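Local coordinates for protein activating signal cointegrator 1 complex subunit 2 (PDB 6YXQ) that binds polyubiquitin chains and recruits the helicase subunit ASCC3 to sites of DNA alkylation damage, and also takes part in rescuing stalled ribosomes, at residues K93-Y98 with L129-M134; E152-Y155 with L159-I162. One frame throughout, in Å; residues are numbered along the deposited sequence.

Contact 1. Residues K93-Y98 with L129-M134; sequences KCLDSY and LTFLRM
Leu95 reaches Phe131 and Met134 because its CG stands anti to its own carbonyl carbon (chi1 -69°), which carries both methyl groups out from helix 89-101 toward helix 114-135. Met134 takes the same first rotamer, runs extended through chi2, and then bends at chi3 (-81°), folding its terminal methyl back to meet the leucine. The two side chains come tip to tip, Leu95 CD1 lying 3.9 Å from Met134 CE. The residue is selenomethionine, so SE precedes that methyl. The other branch of the leucine turns to the phenylalanine: Leu95 CD2 sits 3.8 Å from Phe131 CE2, in an oblique approach. Here the two side chains slide past each other in opposite directions, and the far end of the ring passes alongside the stem of the leucine, Phe131 CZ 4.0 Å from Leu95 CB. Met134 CE also lies 3.6 Å above the plane of the Phe131 ring, offset toward its rim, so one methyl serves both the ring and the leucine. Thr130 adds a looser touch, its CG2 at 4.3 Å from Leu95 CD1, while its OG1 is hydrogen-bonded to Ser126 O.

The axes of segments 93-98 and 129-134 come no closer than 12.5 Å and cross at -126°, so long side chains must bridge the gap. Asp96 forms salt bridges through OD2 to Lys164 and through OD1 to Arg15 of the ASCC3 chain, and Leu132 packs on Leu171 of that chain, so the helix pair takes part in the ASCC3 interface while the leucine contact is buried. No hydrogen bond crosses between the segments, so the fit of Leu95 against Phe131 and Met134, rather than a fixed polar geometry, sets how they sit together.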
ATOM      1  N   LYS B  93       1.803 -13.140   0.048  1.00 83.19           N
ATOM      2  CA  LYS B  93       2.940 -12.731  -0.769  1.00 89.09           C
ATOM      3  C   LYS B  93       2.523 -11.715  -1.821  1.00 95.93           C
ATOM      4  O   LYS B  93       3.288 -10.804  -2.149  1.00113.47           O
ATOM      5  CB  LYS B  93       3.593 -13.957  -1.405  1.00 93.99           C
ATOM      6  CG  LYS B  93       3.913 -15.047  -0.392  1.00 97.45           C
ATOM      7  CD  LYS B  93       5.154 -15.817  -0.772  1.00109.25           C
ATOM      8  CE  LYS B  93       5.298 -15.915  -2.280  1.00125.89           C
ATOM      9  NZ  LYS B  93       6.240 -17.006  -2.661  1.00133.08           N
ATOM     10  N   CYS B  94       1.294 -11.831  -2.331  1.00 81.32           N
ATOM     11  CA  CYS B  94       0.777 -10.830  -3.258  1.00 69.39           C
ATOM     12  C   CYS B  94       0.648  -9.470  -2.581  1.00 77.51           C
ATOM     13  O   CYS B  94       1.031  -8.435  -3.152  1.00 84.82           O
ATOM     14  CB  CYS B  94      -0.571 -11.296  -3.817  1.00 66.18           C
ATOM     15  SG  CYS B  94      -1.564 -10.045  -4.689  1.00 76.30           S
ATOM     16  N   LEU B  95       0.114  -9.451  -1.355  1.00 73.17           N
ATOM     17  CA  LEU B  95      -0.034  -8.181  -0.650  1.00 70.96           C
ATOM     18  C   LEU B  95       1.323  -7.580  -0.296  1.00 79.74           C
ATOM     19  O   LEU B  95       1.521  -6.361  -0.410  1.00 69.86           O
ATOM     20  CB  LEU B  95      -0.888  -8.374   0.600  1.00 78.94           C
ATOM     21  CG  LEU B  95      -2.370  -8.674   0.357  1.00 80.82           C
ATOM     22  CD1 LEU B  95      -2.975  -9.437   1.524  1.00 73.25           C
ATOM     23  CD2 LEU B  95      -3.140  -7.388   0.112  1.00 84.05           C
ATOM     24  N   ASP B  96       2.270  -8.420   0.135  1.00 78.99           N
ATOM     25  CA  ASP B  96       3.636  -7.957   0.351  1.00 79.60           C
ATOM     26  C   ASP B  96       4.217  -7.359  -0.924  1.00 82.87           C
ATOM     27  O   ASP B  96       4.892  -6.325  -0.877  1.00 94.97           O
ATOM     28  CB  ASP B  96       4.508  -9.111   0.849  1.00 90.83           C
ATOM     29  CG  ASP B  96       5.826  -8.642   1.436  1.00 97.56           C
ATOM     30  OD1 ASP B  96       6.583  -7.944   0.730  1.00106.38           O
ATOM     31  OD2 ASP B  96       6.106  -8.974   2.608  1.00103.39           O
ATOM     32  N   SER B  97       3.963  -7.997  -2.072  1.00 82.15           N
ATOM     33  CA  SER B  97       4.452  -7.485  -3.349  1.00 76.63           C
ATOM     34  C   SER B  97       3.920  -6.089  -3.612  1.00 69.11           C
ATOM     35  O   SER B  97       4.677  -5.173  -3.969  1.00 82.49           O
ATOM     36  CB  SER B  97       4.031  -8.415  -4.485  1.00 79.25           C
ATOM     37  OG  SER B  97       4.047  -9.764  -4.068  1.00100.56           O
ATOM     38  N   TYR B  98       2.604  -5.916  -3.462  1.00 58.11           N
ATOM     39  CA  TYR B  98       2.014  -4.603  -3.702  1.00 57.21           C
ATOM     40  C   TYR B  98       2.614  -3.563  -2.764  1.00 71.76           C
ATOM     41  O   TYR B  98       3.084  -2.513  -3.209  1.00 69.10           O
ATOM     42  CB  TYR B  98       0.490  -4.648  -3.560  1.00 55.46           C
ATOM     43  CG  TYR B  98      -0.167  -3.292  -3.740  1.00 70.59           C
ATOM     44  CD1 TYR B  98      -0.482  -2.811  -5.008  1.00 86.28           C
ATOM     45  CD2 TYR B  98      -0.460  -2.488  -2.645  1.00 73.79           C
ATOM     46  CE1 TYR B  98      -1.077  -1.561  -5.178  1.00 89.35           C
ATOM     47  CE2 TYR B  98      -1.053  -1.240  -2.808  1.00 78.61           C
ATOM     48  CZ  TYR B  98      -1.360  -0.783  -4.073  1.00 75.73           C
ATOM     49  OH  TYR B  98      -1.949   0.453  -4.230  1.00 69.99           O
ATOM     50  N   LEU B 129      -8.602  -1.841   2.216  1.00 87.59           N
ATOM     51  CA  LEU B 129      -9.749  -2.471   2.872  1.00 87.70           C
ATOM     52  C   LEU B 129      -9.411  -3.873   3.369  1.00 86.86           C
ATOM     53  O   LEU B 129      -9.865  -4.282   4.446  1.00 87.37           O
ATOM     54  CB  LEU B 129     -10.954  -2.505   1.933  1.00 73.57           C
ATOM     55  CG  LEU B 129     -11.440  -1.133   1.471  1.00 73.04           C
ATOM     56  CD1 LEU B 129     -12.013  -1.227   0.081  1.00 89.05           C
ATOM     57  CD2 LEU B 129     -12.453  -0.550   2.439  1.00 70.92           C
ATOM     58  N   THR B 130      -8.617  -4.621   2.600  1.00 75.47           N
ATOM     59  CA  THR B 130      -8.153  -5.929   3.059  1.00 76.22           C
ATOM     60  C   THR B 130      -7.366  -5.808   4.360  1.00 80.59           C
ATOM     61  O   THR B 130      -7.582  -6.571   5.318  1.00 89.66           O
ATOM     62  CB  THR B 130      -7.297  -6.576   1.975  1.00 71.10           C
ATOM     63  OG1 THR B 130      -8.025  -6.587   0.743  1.00 80.55           O
ATOM     64  CG2 THR B 130      -6.924  -7.992   2.365  1.00 53.60           C
ATOM     65  N   PHE B 131      -6.440  -4.852   4.415  1.00 73.34           N
ATOM     66  CA  PHE B 131      -5.657  -4.717   5.636  1.00 70.62           C
ATOM     67  C   PHE B 131      -6.518  -4.247   6.802  1.00 71.82           C
ATOM     68  O   PHE B 131      -6.271  -4.649   7.944  1.00 81.81           O
ATOM     69  CB  PHE B 131      -4.459  -3.800   5.396  1.00 62.55           C
ATOM     70  CG  PHE B 131      -3.284  -4.530   4.833  1.00 58.80           C
ATOM     71  CD1 PHE B 131      -2.494  -5.322   5.653  1.00 64.58           C
ATOM     72  CD2 PHE B 131      -3.009  -4.492   3.475  1.00 58.03           C
ATOM     73  CE1 PHE B 131      -1.422  -6.034   5.135  1.00 77.09           C
ATOM     74  CE2 PHE B 131      -1.937  -5.207   2.946  1.00 64.12           C
ATOM     75  CZ  PHE B 131      -1.142  -5.977   3.778  1.00 68.63           C
ATOM     76  N   LEU B 132      -7.545  -3.438   6.537  1.00 68.99           N
ATOM     77  CA  LEU B 132      -8.507  -3.101   7.585  1.00 71.63           C
ATOM     78  C   LEU B 132      -9.193  -4.352   8.122  1.00 82.66           C
ATOM     79  O   LEU B 132      -9.333  -4.531   9.342  1.00 87.55           O
ATOM     80  CB  LEU B 132      -9.550  -2.127   7.046  1.00 59.24           C
ATOM     81  CG  LEU B 132     -10.143  -1.125   8.034  1.00 60.24           C
ATOM     82  CD1 LEU B 132     -10.997  -0.161   7.262  1.00 75.51           C
ATOM     83  CD2 LEU B 132     -10.958  -1.783   9.133  1.00 73.33           C
ATOM     84  N   ARG B 133      -9.664  -5.211   7.216  1.00 73.92           N
ATOM     85  CA  ARG B 133     -10.345  -6.423   7.652  1.00 78.63           C
ATOM     86  C   ARG B 133      -9.449  -7.258   8.551  1.00 82.74           C
ATOM     87  O   ARG B 133      -9.899  -7.772   9.582  1.00 84.66           O
ATOM     88  CB  ARG B 133     -10.807  -7.248   6.453  1.00 80.57           C
ATOM     89  CG  ARG B 133     -11.986  -8.132   6.787  1.00 90.05           C
ATOM     90  CD  ARG B 133     -12.635  -8.722   5.558  1.00 88.06           C
ATOM     91  NE  ARG B 133     -13.841  -9.455   5.923  1.00 84.75           N
ATOM     92  CZ  ARG B 133     -14.509 -10.252   5.100  1.00 86.67           C
ATOM     93  NH1 ARG B 133     -14.086 -10.423   3.853  1.00 91.19           N
ATOM     94  NH2 ARG B 133     -15.598 -10.877   5.524  1.00 83.90           N
HETATM   95  N   MSE B 134      -8.179  -7.388   8.187  1.00 78.26           N
HETATM   96  CA  MSE B 134      -7.278  -8.219   8.985  1.00 75.55           C
HETATM   97  C   MSE B 134      -6.832  -7.552  10.284  1.00 83.78           C
HETATM   98  O   MSE B 134      -6.500  -8.229  11.254  1.00 83.01           O
HETATM   99  CB  MSE B 134      -6.060  -8.614   8.171  1.00 68.37           C
HETATM  100  CG  MSE B 134      -6.386  -9.422   6.945  1.00 94.07           C
HETATM  101 SE   MSE B 134      -4.755 -10.075   6.107  1.00120.38          SE
HETATM  102  CE  MSE B 134      -4.215  -8.506   5.135  1.00 91.07           C
TER

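Contact 2. Residues E152-Y155 with L159-I162; sequences EILY and LFDI
Leu154 makes the apolar centre with Phe160 and Leu159, dividing its two methyls between them. Its CD1 rests 3.8 Å from Phe160 CD2, meeting the ring obliquely while the two side chains lie side by side and point the same way. Its CD2 lies 4.0 Å from Leu159 CD1, where the two leucines cross at about a right angle. That same Leu159 methyl also touches Ile153 CG2, which stands anti to the isoleucine backbone N, at 3.9 Å. Trp82 of helix 78-87 packs against Ile153, Leu154 and Leu159, and Ile187 of helix 177-190 against Leu154 and Phe160.

Toward the backbone the contact turns polar. Leu159 N donates a weak hydrogen bond to Leu154 O, 3.2 Å long and bent to 132° at the hydrogen, and Leu159 CB comes within 3.5 Å of that carbonyl oxygen. Farther out, Ile153 O accepts a bond from Asn157 ND2, and Phe160 O one from Tyr194 OH.

This is a compact helix-to-helix turn: the chain leaves helix 147-156, folds its apolar side chains against the last turn of that helix, and runs on toward helix 162-172 within an all-helical region.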
ATOM      1  N   GLU B 152      -1.800 -13.922  17.705  1.00 88.35           N
ATOM      2  CA  GLU B 152      -1.011 -15.071  17.281  1.00 82.31           C
ATOM      3  C   GLU B 152      -1.150 -15.281  15.783  1.00 90.81           C
ATOM      4  O   GLU B 152      -0.145 -15.388  15.068  1.00 97.14           O
ATOM      5  CB  GLU B 152      -1.441 -16.320  18.050  1.00 97.33           C
ATOM      6  CG  GLU B 152      -0.339 -17.344  18.268  1.00112.41           C
ATOM      7  CD  GLU B 152      -0.635 -18.275  19.429  1.00132.73           C
ATOM      8  OE1 GLU B 152       0.326 -18.750  20.076  1.00140.68           O
ATOM      9  OE2 GLU B 152      -1.831 -18.531  19.693  1.00135.12           O
ATOM     10  N   ILE B 153      -2.392 -15.290  15.280  1.00 85.77           N
ATOM     11  CA  ILE B 153      -2.617 -15.433  13.838  1.00 79.24           C
ATOM     12  C   ILE B 153      -1.868 -14.350  13.069  1.00 92.97           C
ATOM     13  O   ILE B 153      -1.158 -14.626  12.086  1.00 88.77           O
ATOM     14  CB  ILE B 153      -4.121 -15.378  13.523  1.00 81.16           C
ATOM     15  CG1 ILE B 153      -4.810 -16.695  13.872  1.00 90.62           C
ATOM     16  CG2 ILE B 153      -4.339 -15.026  12.061  1.00 73.14           C
ATOM     17  CD1 ILE B 153      -6.317 -16.560  13.967  1.00 93.31           C
ATOM     18  N   LEU B 154      -2.027 -13.096  13.514  1.00 98.88           N
ATOM     19  CA  LEU B 154      -1.453 -11.940  12.827  1.00 90.86           C
ATOM     20  C   LEU B 154       0.051 -12.033  12.690  1.00 94.60           C
ATOM     21  O   LEU B 154       0.570 -12.133  11.567  1.00 93.52           O
ATOM     22  CB  LEU B 154      -1.797 -10.654  13.553  1.00 85.37           C
ATOM     23  CG  LEU B 154      -3.218 -10.161  13.543  1.00 88.44           C
ATOM     24  CD1 LEU B 154      -3.170  -8.649  13.567  1.00 77.53           C
ATOM     25  CD2 LEU B 154      -3.916 -10.688  12.311  1.00 96.62           C
ATOM     26  N   TYR B 155       0.762 -11.940  13.831  1.00107.86           N
ATOM     27  CA  TYR B 155       2.194 -12.167  13.800  1.00115.78           C
ATOM     28  C   TYR B 155       2.523 -13.382  12.991  1.00 96.47           C
ATOM     29  O   TYR B 155       3.556 -13.433  12.372  1.00 91.97           O
ATOM     30  CB  TYR B 155       2.815 -12.300  15.188  1.00114.75           C
ATOM     31  CG  TYR B 155       4.336 -12.191  15.193  1.00 99.34           C
ATOM     32  CD1 TYR B 155       5.181 -13.251  14.800  1.00 95.09           C
ATOM     33  CD2 TYR B 155       4.927 -11.003  15.564  1.00 94.92           C
ATOM     34  CE1 TYR B 155       6.578 -13.095  14.824  1.00 94.59           C
ATOM     35  CE2 TYR B 155       6.314 -10.848  15.587  1.00 98.32           C
ATOM     36  CZ  TYR B 155       7.129 -11.893  15.214  1.00 97.18           C
ATOM     37  OH  TYR B 155       8.498 -11.738  15.236  1.00 96.69           O
ATOM     38  N   LEU B 159       1.246 -12.026   8.408  1.00 93.24           N
ATOM     39  CA  LEU B 159       0.220 -11.112   7.912  1.00 77.69           C
ATOM     40  C   LEU B 159       0.632  -9.662   8.102  1.00 72.67           C
ATOM     41  O   LEU B 159       0.268  -8.795   7.300  1.00 74.06           O
ATOM     42  CB  LEU B 159      -1.109 -11.376   8.623  1.00 79.23           C
ATOM     43  CG  LEU B 159      -1.748 -12.756   8.439  1.00 82.59           C
ATOM     44  CD1 LEU B 159      -3.144 -12.794   9.050  1.00 80.37           C
ATOM     45  CD2 LEU B 159      -1.801 -13.139   6.966  1.00 77.95           C
ATOM     46  N   PHE B 160       1.378  -9.375   9.167  1.00 76.54           N
ATOM     47  CA  PHE B 160       1.875  -8.032   9.437  1.00 70.73           C
ATOM     48  C   PHE B 160       3.359  -8.132   9.758  1.00 69.68           C
ATOM     49  O   PHE B 160       3.742  -8.736  10.763  1.00 77.25           O
ATOM     50  CB  PHE B 160       1.111  -7.368  10.585  1.00 73.93           C
ATOM     51  CG  PHE B 160      -0.248  -6.832  10.195  1.00 76.01           C
ATOM     52  CD1 PHE B 160      -0.381  -5.573   9.636  1.00 76.46           C
ATOM     53  CD2 PHE B 160      -1.392  -7.581  10.414  1.00 85.87           C
ATOM     54  CE1 PHE B 160      -1.624  -5.077   9.291  1.00 74.11           C
ATOM     55  CE2 PHE B 160      -2.639  -7.089  10.073  1.00 82.95           C
ATOM     56  CZ  PHE B 160      -2.754  -5.837   9.509  1.00 77.53           C
ATOM     57  N   ASP B 161       4.189  -7.576   8.888  1.00 69.61           N
ATOM     58  CA  ASP B 161       5.585  -7.333   9.190  1.00 67.01           C
ATOM     59  C   ASP B 161       5.715  -5.974   9.860  1.00 84.63           C
ATOM     60  O   ASP B 161       4.739  -5.245  10.046  1.00 88.96           O
ATOM     61  CB  ASP B 161       6.426  -7.364   7.919  1.00 76.85           C
ATOM     62  CG  ASP B 161       6.761  -8.757   7.478  1.00108.25           C
ATOM     63  OD1 ASP B 161       6.554  -9.693   8.277  1.00115.93           O
ATOM     64  OD2 ASP B 161       7.241  -8.915   6.334  1.00127.76           O
ATOM     65  N   ILE B 162       6.941  -5.612  10.211  1.00 87.74           N
ATOM     66  CA  ILE B 162       7.239  -4.219  10.518  1.00 76.56           C
ATOM     67  C   ILE B 162       7.370  -3.458   9.199  1.00 77.91           C
ATOM     68  O   ILE B 162       6.789  -2.370   9.073  1.00 87.81           O
ATOM     69  CB  ILE B 162       8.491  -4.085  11.399  1.00 61.35           C
ATOM     70  CG1 ILE B 162       8.155  -4.447  12.843  1.00 74.59           C
ATOM     71  CG2 ILE B 162       9.021  -2.663  11.350  1.00 56.39           C
ATOM     72  CD1 ILE B 162       7.184  -3.479  13.516  1.00 47.19           C
TER

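Overall arrangement
This chain is the N-terminal, ASCC3-binding part of ASCC2; the ubiquitin-binding CUE domain probably lies beyond it. From the N terminus, helix 89-101 and a 12-residue connection lead to helix 114-135, which closes contact 1. Contact 2 follows in series: helix 147-156 ends, and two residues later Leu159 turns back on it before helix 162-172. Neither loop encloses the other, yet the centres of the two contacts lie about 11 Å apart and their residues touch. Phe131 CD1 meets Phe160 CE1 at 3.7 Å, and Leu154 CD2 packs on Met134 O. Together they tie helices 89-101, 114-135 and 147-156 and the following loop into one helical region.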